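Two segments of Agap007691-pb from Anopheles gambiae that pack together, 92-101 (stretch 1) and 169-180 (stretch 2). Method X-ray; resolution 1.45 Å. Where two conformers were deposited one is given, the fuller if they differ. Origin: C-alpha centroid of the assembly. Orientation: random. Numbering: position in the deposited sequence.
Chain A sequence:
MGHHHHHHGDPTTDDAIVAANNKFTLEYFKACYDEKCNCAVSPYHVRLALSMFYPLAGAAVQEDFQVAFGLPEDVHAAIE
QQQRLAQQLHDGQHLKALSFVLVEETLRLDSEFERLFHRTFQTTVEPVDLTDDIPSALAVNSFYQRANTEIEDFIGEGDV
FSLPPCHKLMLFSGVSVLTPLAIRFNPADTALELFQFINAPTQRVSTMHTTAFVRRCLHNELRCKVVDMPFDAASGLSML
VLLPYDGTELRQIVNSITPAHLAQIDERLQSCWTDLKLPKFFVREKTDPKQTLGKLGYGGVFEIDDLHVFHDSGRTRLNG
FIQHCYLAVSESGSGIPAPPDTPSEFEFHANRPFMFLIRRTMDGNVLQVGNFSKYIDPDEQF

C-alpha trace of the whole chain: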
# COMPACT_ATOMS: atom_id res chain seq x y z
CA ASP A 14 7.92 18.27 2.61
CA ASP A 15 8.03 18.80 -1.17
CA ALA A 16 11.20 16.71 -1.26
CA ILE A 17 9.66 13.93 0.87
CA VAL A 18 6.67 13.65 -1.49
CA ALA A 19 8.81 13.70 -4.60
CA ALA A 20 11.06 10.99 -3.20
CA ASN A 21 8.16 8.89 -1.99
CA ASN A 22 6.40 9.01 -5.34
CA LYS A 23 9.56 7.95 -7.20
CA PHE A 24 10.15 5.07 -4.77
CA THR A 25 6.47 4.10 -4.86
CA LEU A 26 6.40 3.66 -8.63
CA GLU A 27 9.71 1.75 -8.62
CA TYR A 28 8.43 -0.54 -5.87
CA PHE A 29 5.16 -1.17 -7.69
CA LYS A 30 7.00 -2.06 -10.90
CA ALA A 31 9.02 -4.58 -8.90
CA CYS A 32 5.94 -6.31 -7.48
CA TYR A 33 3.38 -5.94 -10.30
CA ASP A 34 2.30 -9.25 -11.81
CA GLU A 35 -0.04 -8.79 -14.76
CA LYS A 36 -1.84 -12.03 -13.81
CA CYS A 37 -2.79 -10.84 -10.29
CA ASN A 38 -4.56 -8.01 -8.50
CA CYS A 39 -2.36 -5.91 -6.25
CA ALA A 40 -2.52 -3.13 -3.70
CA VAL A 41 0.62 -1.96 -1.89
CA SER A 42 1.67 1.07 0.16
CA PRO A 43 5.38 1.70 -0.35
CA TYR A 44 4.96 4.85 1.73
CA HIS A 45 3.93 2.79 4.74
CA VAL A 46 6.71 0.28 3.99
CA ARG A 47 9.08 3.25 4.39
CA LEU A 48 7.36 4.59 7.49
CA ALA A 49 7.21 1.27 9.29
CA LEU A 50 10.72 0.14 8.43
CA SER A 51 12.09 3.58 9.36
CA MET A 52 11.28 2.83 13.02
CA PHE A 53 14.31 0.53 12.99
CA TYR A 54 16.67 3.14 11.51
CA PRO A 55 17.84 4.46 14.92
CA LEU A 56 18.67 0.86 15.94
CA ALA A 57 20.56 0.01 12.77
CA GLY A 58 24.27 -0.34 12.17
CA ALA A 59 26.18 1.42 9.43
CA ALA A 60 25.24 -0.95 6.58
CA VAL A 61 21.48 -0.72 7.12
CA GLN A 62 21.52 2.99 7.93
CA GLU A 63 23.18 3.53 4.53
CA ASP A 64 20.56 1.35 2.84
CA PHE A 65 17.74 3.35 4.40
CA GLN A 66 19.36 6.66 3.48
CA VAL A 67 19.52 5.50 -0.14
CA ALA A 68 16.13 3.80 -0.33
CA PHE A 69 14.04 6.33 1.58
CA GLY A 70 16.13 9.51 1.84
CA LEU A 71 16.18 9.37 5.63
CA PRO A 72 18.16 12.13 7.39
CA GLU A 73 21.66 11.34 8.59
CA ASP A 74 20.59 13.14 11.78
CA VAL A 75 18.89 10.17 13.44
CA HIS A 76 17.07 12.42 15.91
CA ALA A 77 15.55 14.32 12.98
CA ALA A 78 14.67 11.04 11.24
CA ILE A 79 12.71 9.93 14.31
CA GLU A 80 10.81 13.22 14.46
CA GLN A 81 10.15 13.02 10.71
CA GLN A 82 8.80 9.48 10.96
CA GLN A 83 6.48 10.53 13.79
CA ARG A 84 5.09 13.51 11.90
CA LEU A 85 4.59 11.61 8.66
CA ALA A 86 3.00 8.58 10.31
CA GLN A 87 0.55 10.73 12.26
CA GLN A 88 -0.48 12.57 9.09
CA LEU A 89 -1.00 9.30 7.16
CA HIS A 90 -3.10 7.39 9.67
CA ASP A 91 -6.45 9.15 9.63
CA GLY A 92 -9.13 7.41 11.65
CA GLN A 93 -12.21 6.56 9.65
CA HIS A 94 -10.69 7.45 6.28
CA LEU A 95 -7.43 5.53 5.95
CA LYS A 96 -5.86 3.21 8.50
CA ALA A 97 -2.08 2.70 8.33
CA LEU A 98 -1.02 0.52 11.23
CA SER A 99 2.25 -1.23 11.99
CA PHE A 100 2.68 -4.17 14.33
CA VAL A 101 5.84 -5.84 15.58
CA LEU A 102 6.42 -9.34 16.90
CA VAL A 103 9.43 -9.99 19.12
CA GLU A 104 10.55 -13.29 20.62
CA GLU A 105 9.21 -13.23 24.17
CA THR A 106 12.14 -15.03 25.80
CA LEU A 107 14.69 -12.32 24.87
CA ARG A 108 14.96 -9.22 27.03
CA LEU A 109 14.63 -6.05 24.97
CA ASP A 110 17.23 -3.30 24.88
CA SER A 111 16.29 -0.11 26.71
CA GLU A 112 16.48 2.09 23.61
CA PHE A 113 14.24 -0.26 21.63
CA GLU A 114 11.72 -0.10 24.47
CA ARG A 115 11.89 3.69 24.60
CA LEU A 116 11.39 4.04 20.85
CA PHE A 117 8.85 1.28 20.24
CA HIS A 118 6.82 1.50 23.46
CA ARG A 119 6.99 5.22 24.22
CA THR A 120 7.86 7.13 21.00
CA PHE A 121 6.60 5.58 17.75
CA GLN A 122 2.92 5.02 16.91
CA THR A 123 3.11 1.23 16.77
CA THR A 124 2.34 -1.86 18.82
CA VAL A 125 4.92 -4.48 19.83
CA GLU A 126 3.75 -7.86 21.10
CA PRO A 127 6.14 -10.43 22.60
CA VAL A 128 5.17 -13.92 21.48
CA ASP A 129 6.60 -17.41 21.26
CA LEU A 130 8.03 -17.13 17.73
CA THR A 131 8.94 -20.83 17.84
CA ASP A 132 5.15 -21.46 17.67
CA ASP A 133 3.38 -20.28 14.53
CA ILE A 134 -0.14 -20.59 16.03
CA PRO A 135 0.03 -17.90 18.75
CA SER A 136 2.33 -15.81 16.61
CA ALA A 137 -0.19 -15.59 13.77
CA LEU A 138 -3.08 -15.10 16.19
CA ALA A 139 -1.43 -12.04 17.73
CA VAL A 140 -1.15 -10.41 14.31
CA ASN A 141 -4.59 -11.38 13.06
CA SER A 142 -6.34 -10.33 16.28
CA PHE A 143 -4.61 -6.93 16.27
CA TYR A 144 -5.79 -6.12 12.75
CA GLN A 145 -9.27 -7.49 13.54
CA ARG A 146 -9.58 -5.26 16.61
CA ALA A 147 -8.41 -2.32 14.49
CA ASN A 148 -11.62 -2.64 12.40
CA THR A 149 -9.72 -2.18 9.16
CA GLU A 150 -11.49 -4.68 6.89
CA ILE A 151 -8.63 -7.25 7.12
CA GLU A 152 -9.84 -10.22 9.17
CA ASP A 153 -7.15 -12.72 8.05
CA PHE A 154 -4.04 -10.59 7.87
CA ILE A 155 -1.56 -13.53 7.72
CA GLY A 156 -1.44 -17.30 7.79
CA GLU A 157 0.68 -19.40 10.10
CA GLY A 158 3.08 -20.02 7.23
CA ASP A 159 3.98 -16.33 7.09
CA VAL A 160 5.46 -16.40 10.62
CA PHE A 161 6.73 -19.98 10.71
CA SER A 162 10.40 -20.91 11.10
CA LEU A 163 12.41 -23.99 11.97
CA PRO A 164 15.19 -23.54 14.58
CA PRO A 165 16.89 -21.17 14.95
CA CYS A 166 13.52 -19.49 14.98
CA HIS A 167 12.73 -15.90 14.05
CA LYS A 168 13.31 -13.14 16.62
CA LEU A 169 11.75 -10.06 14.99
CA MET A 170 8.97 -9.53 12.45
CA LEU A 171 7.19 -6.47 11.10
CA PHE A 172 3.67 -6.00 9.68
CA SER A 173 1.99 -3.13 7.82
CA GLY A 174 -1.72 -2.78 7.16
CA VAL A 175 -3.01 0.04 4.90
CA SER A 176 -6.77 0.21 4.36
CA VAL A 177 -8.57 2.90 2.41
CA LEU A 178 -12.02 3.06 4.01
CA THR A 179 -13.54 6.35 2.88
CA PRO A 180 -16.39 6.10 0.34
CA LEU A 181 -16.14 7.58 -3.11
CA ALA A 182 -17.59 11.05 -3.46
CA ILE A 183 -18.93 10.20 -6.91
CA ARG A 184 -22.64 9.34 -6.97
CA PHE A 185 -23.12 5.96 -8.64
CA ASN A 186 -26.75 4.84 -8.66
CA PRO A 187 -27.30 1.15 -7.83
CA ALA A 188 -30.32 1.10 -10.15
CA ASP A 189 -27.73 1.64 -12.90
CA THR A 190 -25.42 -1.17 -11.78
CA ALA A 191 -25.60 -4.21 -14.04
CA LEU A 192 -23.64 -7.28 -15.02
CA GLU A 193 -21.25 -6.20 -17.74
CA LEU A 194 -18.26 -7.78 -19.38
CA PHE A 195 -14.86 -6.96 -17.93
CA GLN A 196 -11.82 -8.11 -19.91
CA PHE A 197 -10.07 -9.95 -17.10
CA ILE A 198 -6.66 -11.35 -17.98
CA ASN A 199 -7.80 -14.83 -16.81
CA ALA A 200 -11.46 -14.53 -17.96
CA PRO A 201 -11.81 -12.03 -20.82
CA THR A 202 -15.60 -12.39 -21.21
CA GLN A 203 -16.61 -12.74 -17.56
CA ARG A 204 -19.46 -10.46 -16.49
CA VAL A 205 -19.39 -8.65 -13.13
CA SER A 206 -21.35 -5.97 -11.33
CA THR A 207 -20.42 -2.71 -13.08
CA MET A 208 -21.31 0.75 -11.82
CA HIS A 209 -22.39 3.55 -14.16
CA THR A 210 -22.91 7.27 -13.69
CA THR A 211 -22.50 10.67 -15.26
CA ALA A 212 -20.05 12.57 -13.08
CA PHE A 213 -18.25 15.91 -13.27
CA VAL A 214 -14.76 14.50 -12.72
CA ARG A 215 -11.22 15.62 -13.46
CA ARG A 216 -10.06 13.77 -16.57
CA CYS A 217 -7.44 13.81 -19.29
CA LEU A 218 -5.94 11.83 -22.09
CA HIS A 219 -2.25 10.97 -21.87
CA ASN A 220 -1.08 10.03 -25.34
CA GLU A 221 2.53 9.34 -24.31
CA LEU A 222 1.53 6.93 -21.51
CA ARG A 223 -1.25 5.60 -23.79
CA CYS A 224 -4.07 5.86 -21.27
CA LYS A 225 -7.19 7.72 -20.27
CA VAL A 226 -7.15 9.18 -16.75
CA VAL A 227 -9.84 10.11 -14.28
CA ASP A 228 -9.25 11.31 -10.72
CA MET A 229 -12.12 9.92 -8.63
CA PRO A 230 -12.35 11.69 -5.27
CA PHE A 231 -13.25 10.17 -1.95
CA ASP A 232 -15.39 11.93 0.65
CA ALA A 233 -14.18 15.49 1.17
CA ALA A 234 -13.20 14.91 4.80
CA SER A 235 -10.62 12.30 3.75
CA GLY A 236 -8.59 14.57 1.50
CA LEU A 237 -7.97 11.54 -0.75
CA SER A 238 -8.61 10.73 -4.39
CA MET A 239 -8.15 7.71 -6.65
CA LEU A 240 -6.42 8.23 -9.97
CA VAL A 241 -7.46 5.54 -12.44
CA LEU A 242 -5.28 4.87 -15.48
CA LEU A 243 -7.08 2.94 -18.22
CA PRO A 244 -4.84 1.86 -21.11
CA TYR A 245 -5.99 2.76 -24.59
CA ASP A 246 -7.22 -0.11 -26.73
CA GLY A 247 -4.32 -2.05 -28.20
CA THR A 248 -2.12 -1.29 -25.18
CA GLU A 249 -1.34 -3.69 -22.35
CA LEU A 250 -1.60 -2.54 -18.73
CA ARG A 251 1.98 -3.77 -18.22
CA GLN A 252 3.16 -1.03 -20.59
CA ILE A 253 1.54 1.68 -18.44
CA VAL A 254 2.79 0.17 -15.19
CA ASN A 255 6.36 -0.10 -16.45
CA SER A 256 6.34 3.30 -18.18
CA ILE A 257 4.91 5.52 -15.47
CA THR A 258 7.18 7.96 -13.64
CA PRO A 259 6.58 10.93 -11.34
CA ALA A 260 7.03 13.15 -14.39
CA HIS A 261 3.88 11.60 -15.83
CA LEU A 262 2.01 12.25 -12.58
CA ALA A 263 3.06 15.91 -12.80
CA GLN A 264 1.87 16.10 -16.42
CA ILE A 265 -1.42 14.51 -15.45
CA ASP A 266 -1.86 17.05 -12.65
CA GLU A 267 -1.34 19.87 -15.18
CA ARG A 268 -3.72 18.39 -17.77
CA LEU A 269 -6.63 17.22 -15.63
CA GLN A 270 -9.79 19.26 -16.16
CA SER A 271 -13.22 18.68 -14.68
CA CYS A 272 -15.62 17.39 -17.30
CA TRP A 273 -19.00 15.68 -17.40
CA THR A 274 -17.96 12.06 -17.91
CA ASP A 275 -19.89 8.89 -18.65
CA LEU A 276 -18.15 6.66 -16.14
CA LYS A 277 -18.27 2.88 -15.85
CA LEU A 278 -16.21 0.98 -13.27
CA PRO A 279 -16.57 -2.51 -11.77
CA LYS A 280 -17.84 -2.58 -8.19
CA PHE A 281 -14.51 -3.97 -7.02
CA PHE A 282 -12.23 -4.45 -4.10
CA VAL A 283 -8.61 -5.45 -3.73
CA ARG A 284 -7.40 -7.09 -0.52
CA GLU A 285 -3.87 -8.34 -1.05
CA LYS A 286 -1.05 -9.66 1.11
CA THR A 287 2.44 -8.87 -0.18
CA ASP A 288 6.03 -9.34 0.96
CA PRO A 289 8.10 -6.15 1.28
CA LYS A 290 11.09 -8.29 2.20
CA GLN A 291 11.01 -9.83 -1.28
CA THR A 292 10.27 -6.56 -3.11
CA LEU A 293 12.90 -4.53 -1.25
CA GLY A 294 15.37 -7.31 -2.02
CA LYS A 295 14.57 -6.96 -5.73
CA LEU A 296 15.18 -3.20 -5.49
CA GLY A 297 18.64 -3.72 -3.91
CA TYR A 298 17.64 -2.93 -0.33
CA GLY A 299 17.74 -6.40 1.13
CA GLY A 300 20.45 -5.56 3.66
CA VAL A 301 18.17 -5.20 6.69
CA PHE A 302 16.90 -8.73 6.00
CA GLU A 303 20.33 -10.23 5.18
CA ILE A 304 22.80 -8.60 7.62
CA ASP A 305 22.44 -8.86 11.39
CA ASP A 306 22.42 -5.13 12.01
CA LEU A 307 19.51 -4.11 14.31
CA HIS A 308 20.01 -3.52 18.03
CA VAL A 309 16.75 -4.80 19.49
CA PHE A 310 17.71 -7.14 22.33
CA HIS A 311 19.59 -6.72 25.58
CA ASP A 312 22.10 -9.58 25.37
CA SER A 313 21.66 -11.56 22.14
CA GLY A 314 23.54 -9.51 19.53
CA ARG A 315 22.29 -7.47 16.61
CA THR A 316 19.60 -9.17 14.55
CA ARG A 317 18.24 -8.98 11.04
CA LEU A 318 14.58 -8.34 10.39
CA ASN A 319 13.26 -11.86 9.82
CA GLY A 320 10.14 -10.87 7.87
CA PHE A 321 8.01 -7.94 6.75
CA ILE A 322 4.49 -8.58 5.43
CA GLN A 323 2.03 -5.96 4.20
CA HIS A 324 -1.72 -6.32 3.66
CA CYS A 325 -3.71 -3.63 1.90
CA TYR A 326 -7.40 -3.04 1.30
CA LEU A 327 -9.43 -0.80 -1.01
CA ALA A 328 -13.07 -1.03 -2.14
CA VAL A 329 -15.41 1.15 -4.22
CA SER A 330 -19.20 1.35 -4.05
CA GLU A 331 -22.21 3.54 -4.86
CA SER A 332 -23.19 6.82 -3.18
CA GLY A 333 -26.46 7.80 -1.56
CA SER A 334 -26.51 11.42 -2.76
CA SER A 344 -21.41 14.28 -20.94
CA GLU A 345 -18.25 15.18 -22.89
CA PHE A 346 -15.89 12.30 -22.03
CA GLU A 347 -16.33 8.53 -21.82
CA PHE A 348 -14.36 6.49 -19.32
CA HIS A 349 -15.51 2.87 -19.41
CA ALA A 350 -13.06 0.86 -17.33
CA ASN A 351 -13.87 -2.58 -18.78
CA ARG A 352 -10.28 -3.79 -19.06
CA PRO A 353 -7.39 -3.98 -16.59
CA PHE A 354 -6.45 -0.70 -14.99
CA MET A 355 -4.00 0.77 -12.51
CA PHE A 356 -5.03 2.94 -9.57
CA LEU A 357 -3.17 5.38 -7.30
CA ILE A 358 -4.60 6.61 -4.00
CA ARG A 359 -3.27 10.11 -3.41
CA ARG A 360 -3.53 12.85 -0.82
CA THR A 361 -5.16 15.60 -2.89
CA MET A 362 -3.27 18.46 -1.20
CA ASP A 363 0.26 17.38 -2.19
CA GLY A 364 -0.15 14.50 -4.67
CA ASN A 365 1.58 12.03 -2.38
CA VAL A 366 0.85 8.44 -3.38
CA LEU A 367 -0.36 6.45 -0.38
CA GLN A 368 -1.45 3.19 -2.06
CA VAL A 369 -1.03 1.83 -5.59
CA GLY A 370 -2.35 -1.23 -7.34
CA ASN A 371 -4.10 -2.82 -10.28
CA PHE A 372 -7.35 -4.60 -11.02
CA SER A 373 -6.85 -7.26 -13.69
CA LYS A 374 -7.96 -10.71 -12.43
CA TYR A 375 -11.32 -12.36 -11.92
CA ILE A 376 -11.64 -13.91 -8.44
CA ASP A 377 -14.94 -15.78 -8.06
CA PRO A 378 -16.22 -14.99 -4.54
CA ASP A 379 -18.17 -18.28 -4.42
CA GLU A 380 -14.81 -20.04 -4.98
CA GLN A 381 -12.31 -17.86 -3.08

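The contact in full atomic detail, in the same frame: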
# COMPACT_ATOMS: atom_id res chain seq x y z
N GLY A 92 -7.89 7.92 11.10
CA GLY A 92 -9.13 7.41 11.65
C GLY A 92 -10.02 6.64 10.70
O GLY A 92 -9.69 5.54 10.24
N GLN A 93 -11.17 7.22 10.42
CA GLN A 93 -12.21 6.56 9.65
C GLN A 93 -11.91 6.53 8.16
O GLN A 93 -12.60 5.82 7.42
CB GLN A 93 -13.55 7.29 9.85
CG GLN A 93 -13.60 8.64 9.14
CD GLN A 93 -14.79 9.49 9.54
OE1 GLN A 93 -14.81 10.07 10.63
NE2 GLN A 93 -15.77 9.57 8.66
N HIS A 94 -10.91 7.27 7.70
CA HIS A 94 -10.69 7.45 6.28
C HIS A 94 -9.65 6.51 5.70
O HIS A 94 -9.83 5.95 4.60
CB HIS A 94 -10.27 8.89 6.00
CG HIS A 94 -11.18 9.92 6.58
ND1 HIS A 94 -12.48 10.08 6.17
CD2 HIS A 94 -10.96 10.86 7.53
CE1 HIS A 94 -13.04 11.06 6.85
NE2 HIS A 94 -12.14 11.55 7.68
N LEU A 95 -8.54 6.34 6.40
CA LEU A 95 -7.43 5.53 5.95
C LEU A 95 -6.73 5.08 7.21
O LEU A 95 -6.38 5.91 8.06
CB LEU A 95 -6.48 6.34 5.07
CG LEU A 95 -5.31 5.56 4.45
CD1 LEU A 95 -4.85 6.25 3.16
CD2 LEU A 95 -4.15 5.37 5.39
N LYS A 96 -6.57 3.77 7.36
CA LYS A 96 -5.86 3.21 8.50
C LYS A 96 -4.53 2.67 8.03
O LYS A 96 -4.48 1.86 7.10
CB LYS A 96 -6.70 2.12 9.14
CG LYS A 96 -7.93 2.68 9.86
CD LYS A 96 -8.71 1.57 10.59
CE LYS A 96 -10.04 2.09 11.13
NZ LYS A 96 -9.86 3.32 11.92
N ALA A 97 -3.44 3.15 8.63
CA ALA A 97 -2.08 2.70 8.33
C ALA A 97 -1.46 2.34 9.66
O ALA A 97 -1.10 3.23 10.45
CB ALA A 97 -1.29 3.79 7.63
N LEU A 98 -1.35 1.04 9.91
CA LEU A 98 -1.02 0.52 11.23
C LEU A 98 0.11 -0.48 11.12
O LEU A 98 0.02 -1.43 10.33
CB LEU A 98 -2.23 -0.18 11.86
CG LEU A 98 -3.43 0.71 12.21
CD1 LEU A 98 -4.71 -0.12 12.36
CD2 LEU A 98 -3.12 1.51 13.47
N SER A 99 1.17 -0.27 11.88
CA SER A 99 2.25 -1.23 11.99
C SER A 99 2.14 -2.05 13.26
O SER A 99 1.57 -1.62 14.27
CB SER A 99 3.61 -0.55 11.95
OG SER A 99 3.75 0.38 13.01
N PHE A 100 2.74 -3.23 13.22
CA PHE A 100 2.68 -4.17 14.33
C PHE A 100 3.98 -4.95 14.30
O PHE A 100 4.48 -5.30 13.21
CB PHE A 100 1.48 -5.08 14.13
CG PHE A 100 1.23 -6.04 15.24
CD1 PHE A 100 0.62 -5.60 16.40
CD2 PHE A 100 1.59 -7.38 15.14
CE1 PHE A 100 0.37 -6.46 17.46
CE2 PHE A 100 1.33 -8.25 16.19
CZ PHE A 100 0.75 -7.80 17.36
N VAL A 101 4.54 -5.19 15.46
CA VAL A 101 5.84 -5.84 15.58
C VAL A 101 5.71 -7.04 16.48
O VAL A 101 5.14 -6.94 17.58
CB VAL A 101 6.89 -4.87 16.15
CG1 VAL A 101 8.25 -5.49 16.21
CG2 VAL A 101 6.92 -3.57 15.35
N LEU A 169 12.25 -11.41 15.22
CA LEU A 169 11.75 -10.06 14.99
C LEU A 169 11.02 -10.04 13.66
O LEU A 169 11.61 -10.36 12.62
CB LEU A 169 12.92 -9.08 14.91
CG LEU A 169 12.57 -7.63 14.63
CD1 LEU A 169 11.85 -6.99 15.82
CD2 LEU A 169 13.85 -6.83 14.33
N MET A 170 9.75 -9.62 13.67
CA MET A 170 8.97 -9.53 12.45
C MET A 170 8.10 -8.29 12.46
O MET A 170 7.67 -7.83 13.52
CB MET A 170 8.03 -10.73 12.30
CG MET A 170 8.78 -12.06 12.35
SD MET A 170 7.77 -13.44 11.77
CE MET A 170 7.83 -13.15 10.02
N LEU A 171 7.88 -7.73 11.27
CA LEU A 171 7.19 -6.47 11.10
C LEU A 171 5.99 -6.67 10.19
O LEU A 171 6.04 -7.47 9.25
CB LEU A 171 8.13 -5.43 10.46
CG LEU A 171 7.58 -4.02 10.21
CD1 LEU A 171 7.16 -3.34 11.52
CD2 LEU A 171 8.65 -3.22 9.49
N PHE A 172 4.91 -5.94 10.45
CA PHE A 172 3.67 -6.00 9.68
C PHE A 172 3.15 -4.60 9.42
O PHE A 172 3.27 -3.72 10.27
CB PHE A 172 2.64 -6.86 10.42
CG PHE A 172 3.18 -8.20 10.75
CD1 PHE A 172 3.05 -9.25 9.85
CD2 PHE A 172 3.88 -8.42 11.91
CE1 PHE A 172 3.61 -10.48 10.15
CE2 PHE A 172 4.45 -9.64 12.18
CZ PHE A 172 4.30 -10.67 11.31
N SER A 173 2.60 -4.39 8.22
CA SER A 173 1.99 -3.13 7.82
C SER A 173 0.62 -3.43 7.25
O SER A 173 0.49 -4.26 6.35
CB SER A 173 2.83 -2.49 6.72
OG SER A 173 2.04 -1.53 6.01
N GLY A 174 -0.40 -2.76 7.76
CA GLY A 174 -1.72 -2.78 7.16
C GLY A 174 -2.11 -1.40 6.68
O GLY A 174 -2.08 -0.47 7.49
N VAL A 175 -2.52 -1.24 5.42
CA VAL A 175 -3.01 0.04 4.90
C VAL A 175 -4.36 -0.19 4.24
O VAL A 175 -4.44 -0.86 3.20
CB VAL A 175 -2.04 0.72 3.94
CG1 VAL A 175 -2.63 2.02 3.41
CG2 VAL A 175 -0.71 0.96 4.68
N SER A 176 -5.40 0.38 4.82
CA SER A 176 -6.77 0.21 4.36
C SER A 176 -7.37 1.56 4.04
O SER A 176 -7.42 2.43 4.90
CB SER A 176 -7.62 -0.49 5.41
OG SER A 176 -7.07 -1.77 5.66
N VAL A 177 -7.83 1.71 2.81
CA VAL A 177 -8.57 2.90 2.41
C VAL A 177 -10.04 2.59 2.65
O VAL A 177 -10.59 1.67 2.03
CB VAL A 177 -8.31 3.23 0.94
CG1 VAL A 177 -9.19 4.41 0.49
CG2 VAL A 177 -6.83 3.48 0.73
N LEU A 178 -10.67 3.34 3.54
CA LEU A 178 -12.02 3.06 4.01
C LEU A 178 -13.04 4.12 3.63
O LEU A 178 -14.25 3.86 3.71
CB LEU A 178 -12.01 2.86 5.53
CG LEU A 178 -11.01 1.81 6.02
CD1 LEU A 178 -10.86 1.86 7.53
CD2 LEU A 178 -11.42 0.43 5.55
N THR A 179 -12.61 5.29 3.18
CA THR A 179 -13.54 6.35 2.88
C THR A 179 -14.33 6.02 1.62
O THR A 179 -13.77 5.45 0.67
CB THR A 179 -12.76 7.65 2.69
OG1 THR A 179 -12.23 8.08 3.94
CG2 THR A 179 -13.63 8.73 2.20
N PRO A 180 -15.62 6.36 1.56
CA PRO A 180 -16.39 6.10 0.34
C PRO A 180 -16.00 7.07 -0.76
O PRO A 180 -15.53 8.18 -0.51
CB PRO A 180 -17.84 6.34 0.76
CG PRO A 180 -17.78 7.15 1.96
CD PRO A 180 -16.46 6.91 2.64
O HOH W 1 -15.41 5.79 6.27
O HOH W 2 -5.05 -1.15 8.07

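Strands 169-177 and 95-101 run antiparallel (177° between their directions) as neighbours in a sheet; the two stretches together bury 760 Å². Hydrogen-bonded and non-hydrogen-bonded pairs alternate, as in any antiparallel pairing, so L171, S173, V175 and V177 share one face while F172 and S176 point to the other. At the start of stretch 2, L169 sends CD1 to 3.9 Å from V101 CG1, and L171 CD1 lies 3.8 Å from V101 CG2, so one valine packs against two leucines. Between them, M170 contributes its backbone: its O accepts a CA-H...O contact from V101 CA (3.4 Å). F172 and F100 form the first hydrogen-bonded pair, F172 N to F100 O at 2.9 Å and F100 N to F172 O at 3.0 Å; F172 CD2 lies at the edge of the F100 ring, near its plane, 4.1 Å from F100 CD2. S173 faces S99 in a non-hydrogen-bonded pair. G174 N to L98 O and L98 N to G174 O are both 2.9 Å, and G174 O also takes a CA-H...O contact from A97 CA (3.3 Å). V175 shares a face with L95 and A97, its CG1 4.2 Å from L95 CD2 and its CG2 4.1 Å from A97 CB. S176 and K96 form the last hydrogen-bonded pair: S176 N to K96 O and K96 N to S176 O are both 2.9 Å. V177 and L95 follow as a non-hydrogen-bonded pair, V177 CG2 4.2 Å from L95 CD1. Beyond the strand, L178 N reaches H94 O at 2.9 Å, and T179 OG1 hydrogen-bonds H94 ND1 at 3.0 Å, near the plane of the imidazole.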